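Dihydrofolate reductase (Moritella profunda, PDB 3IA4) catalyses the NADPH-dependent reduction of 7,8-dihydrofolate to 5,6,7,8-tetrahydrofolate, and is here bound to NADPH and the antifolate methotrexate. Local coordinates at residues A[29-34]-A[151-156]. Residues are numbered along the deposited sequence; the frame is centred on the assembly and turned at random.
Sequences LQLFKR and HNYRFS. With MTX (methotrexate), chain F.
Leu31 puts its CD1 methyl between the Tyr153 ring and CB of Phe155, alternate residues on the same face of strand 153-160. This methyl lies 4.0 Å from CB of Phe155 and comes to the edge of the Tyr153 ring, 4.2 Å from CE2, close to the ring plane. CD2 meets Phe155 alone, obliquely to its ring and 4.1 Å from CD1 of that residue. With CG anti to the backbone N (chi1 -177°), the leucine reaches out from helix 26-36 to the sheet, where it also touches Thr115 and Tyr143 on the two strands beside 153-160. No direct hydrogen bond joins the two segments. Instead, one water ties their polar ends, accepting from NH2 of Arg34 at 3.2 Å and lying 2.6 Å from OH of Tyr153, in the plane of the phenol ring. The Arg34 guanidinium folds back over its own helix, with O of Gln30 and CA of Leu31 over the rim of one face. Other residues of the helix serve the inhibitor: the Phe32 ring packs, tilted, against the pteridine, with N5 of methotrexate over its face, and NZ of Lys33 gives a hydrogen bond of 3.2 Å to O2 of the alpha-carboxylate of the glutamate tail. Helix 26-36 is thus two-sided, one flank lining the folate pocket and the other lying on the central sheet. The chemistry implies seating by buried apolar packing, with one water bridging these segments and a weak Arg34 NH2 bond to Tyr143 OH beside it.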
# COMPACT_ATOMS: atom_id res chain seq x y z
N LEU A 29 -10.56 1.58 -4.38
CA LEU A 29 -10.50 0.81 -3.11
C LEU A 29 -10.91 -0.62 -3.33
O LEU A 29 -10.52 -1.52 -2.55
CB LEU A 29 -11.42 1.38 -2.01
CG LEU A 29 -11.07 2.77 -1.52
CD1 LEU A 29 -12.10 3.27 -0.45
CD2 LEU A 29 -9.65 2.79 -0.95
N GLN A 30 -11.77 -0.83 -4.34
CA GLN A 30 -12.15 -2.18 -4.73
C GLN A 30 -10.97 -2.91 -5.36
O GLN A 30 -10.81 -4.11 -5.18
CB GLN A 30 -13.34 -2.18 -5.71
CG GLN A 30 -14.60 -1.62 -5.06
CD GLN A 30 -14.98 -2.33 -3.77
OE1 GLN A 30 -15.03 -3.57 -3.72
NE2 GLN A 30 -15.23 -1.56 -2.71
N LEU A 31 -10.14 -2.18 -6.12
CA LEU A 31 -8.92 -2.79 -6.63
C LEU A 31 -8.02 -3.18 -5.47
O LEU A 31 -7.42 -4.26 -5.47
CB LEU A 31 -8.21 -1.78 -7.56
CG LEU A 31 -6.93 -2.19 -8.29
CD1 LEU A 31 -6.63 -1.20 -9.44
CD2 LEU A 31 -5.75 -2.28 -7.28
N PHE A 32 -7.87 -2.28 -4.50
CA PHE A 32 -7.03 -2.57 -3.34
C PHE A 32 -7.56 -3.83 -2.61
O PHE A 32 -6.82 -4.75 -2.18
CB PHE A 32 -7.01 -1.34 -2.42
CG PHE A 32 -6.49 -1.59 -1.05
CD1 PHE A 32 -5.10 -1.58 -0.80
CD2 PHE A 32 -7.35 -1.86 0.01
CE1 PHE A 32 -4.61 -1.81 0.45
CE2 PHE A 32 -6.85 -2.14 1.26
CZ PHE A 32 -5.49 -2.07 1.51
N LYS A 33 -8.85 -3.84 -2.41
CA LYS A 33 -9.44 -5.00 -1.73
C LYS A 33 -9.20 -6.32 -2.47
O LYS A 33 -8.78 -7.31 -1.84
CB LYS A 33 -10.94 -4.76 -1.56
CG LYS A 33 -11.58 -5.87 -0.69
CD LYS A 33 -13.10 -5.71 -0.82
CE LYS A 33 -13.83 -6.78 -0.02
NZ LYS A 33 -14.31 -6.24 1.31
N ARG A 34 -9.44 -6.36 -3.78
CA ARG A 34 -9.19 -7.57 -4.52
C ARG A 34 -7.73 -8.03 -4.37
O ARG A 34 -7.42 -9.25 -4.34
CB ARG A 34 -9.46 -7.40 -6.02
CG ARG A 34 -10.85 -7.00 -6.43
CD ARG A 34 -10.97 -7.12 -7.97
NE ARG A 34 -10.38 -5.99 -8.72
CZ ARG A 34 -11.02 -4.83 -8.91
NH1 ARG A 34 -12.22 -4.65 -8.38
NH2 ARG A 34 -10.47 -3.84 -9.61
N HIS A 151 -11.29 10.17 -12.66
CA HIS A 151 -9.98 10.17 -13.27
C HIS A 151 -9.70 8.82 -13.86
O HIS A 151 -10.07 7.82 -13.27
CB HIS A 151 -8.90 10.40 -12.14
CG HIS A 151 -9.25 11.53 -11.23
ND1 HIS A 151 -9.40 12.82 -11.69
CD2 HIS A 151 -9.46 11.59 -9.89
CE1 HIS A 151 -9.74 13.61 -10.69
NE2 HIS A 151 -9.77 12.90 -9.58
N ASN A 152 -8.99 8.79 -14.99
CA ASN A 152 -8.48 7.56 -15.52
C ASN A 152 -7.44 6.98 -14.55
O ASN A 152 -6.67 7.73 -13.97
CB ASN A 152 -7.76 7.83 -16.82
CG ASN A 152 -8.68 8.34 -17.92
OD1 ASN A 152 -9.82 7.97 -17.96
ND2 ASN A 152 -8.17 9.19 -18.81
N TYR A 153 -7.42 5.67 -14.42
CA TYR A 153 -6.33 5.02 -13.64
C TYR A 153 -6.01 3.68 -14.21
O TYR A 153 -6.74 3.18 -15.09
CB TYR A 153 -6.64 4.99 -12.13
CG TYR A 153 -7.85 4.14 -11.76
CD1 TYR A 153 -9.14 4.64 -11.87
CD2 TYR A 153 -7.68 2.84 -11.31
CE1 TYR A 153 -10.26 3.83 -11.54
CE2 TYR A 153 -8.78 2.04 -10.95
CZ TYR A 153 -10.05 2.54 -11.06
OH TYR A 153 -11.13 1.73 -10.71
N ARG A 154 -4.88 3.12 -13.81
CA ARG A 154 -4.51 1.84 -14.40
C ARG A 154 -3.71 1.09 -13.35
O ARG A 154 -3.13 1.69 -12.43
CB ARG A 154 -3.71 1.99 -15.71
CG ARG A 154 -2.34 2.54 -15.45
CD ARG A 154 -1.62 2.90 -16.78
NE ARG A 154 -0.34 3.56 -16.48
CZ ARG A 154 -0.21 4.87 -16.28
NH1 ARG A 154 1.00 5.38 -16.00
NH2 ARG A 154 -1.28 5.69 -16.33
N PHE A 155 -3.74 -0.22 -13.46
CA PHE A 155 -2.96 -1.11 -12.58
C PHE A 155 -1.74 -1.70 -13.27
O PHE A 155 -1.81 -2.11 -14.42
CB PHE A 155 -3.88 -2.23 -12.15
CG PHE A 155 -3.20 -3.23 -11.30
CD1 PHE A 155 -2.74 -2.85 -10.04
CD2 PHE A 155 -2.92 -4.52 -11.77
CE1 PHE A 155 -2.04 -3.74 -9.23
CE2 PHE A 155 -2.22 -5.44 -10.95
CZ PHE A 155 -1.78 -5.04 -9.70
N SER A 156 -0.60 -1.77 -12.56
CA SER A 156 0.59 -2.37 -13.11
C SER A 156 1.24 -3.18 -12.00
O SER A 156 1.60 -2.60 -10.96
CB SER A 156 1.53 -1.23 -13.58
OG SER A 156 2.80 -1.67 -13.97
N1 MTX F . -4.95 1.84 -2.95
C2 MTX F . -3.88 1.12 -3.34
NA2 MTX F . -3.80 0.78 -4.64
N3 MTX F . -2.92 0.75 -2.44
C4 MTX F . -3.02 1.08 -1.12
NA4 MTX F . -2.06 0.73 -0.30
C4A MTX F . -4.12 1.78 -0.71
N5 MTX F . -4.26 2.08 0.62
C6 MTX F . -5.36 2.79 1.03
C7 MTX F . -6.36 3.19 0.15
N8 MTX F . -6.23 2.86 -1.21
C8A MTX F . -5.10 2.16 -1.61
C9 MTX F . -5.45 3.13 2.51
N10 MTX F . -6.77 3.64 2.91
CM MTX F . -6.83 5.05 3.36
C11 MTX F . -10.19 1.19 2.93
C12 MTX F . -10.28 2.52 3.30
C13 MTX F . -9.17 3.33 3.31
C14 MTX F . -7.93 2.80 2.91
C15 MTX F . -7.87 1.47 2.53
C16 MTX F . -8.95 0.63 2.60
C MTX F . -11.35 0.29 2.84
O MTX F . -12.49 0.52 3.60
N MTX F . -11.25 -0.70 1.96
CA MTX F . -12.21 -1.76 1.83
CT MTX F . -11.50 -3.09 1.87
O1 MTX F . -10.30 -3.16 1.45
O2 MTX F . -12.11 -4.10 2.29
CB MTX F . -12.97 -1.69 0.50
CG MTX F . -13.78 -0.40 0.37
CD MTX F . -14.95 -0.29 1.35
OE1 MTX F . -15.72 0.71 1.33
OE2 MTX F . -15.18 -1.18 2.19
O HOH W 1 -10.95 -0.70 -9.88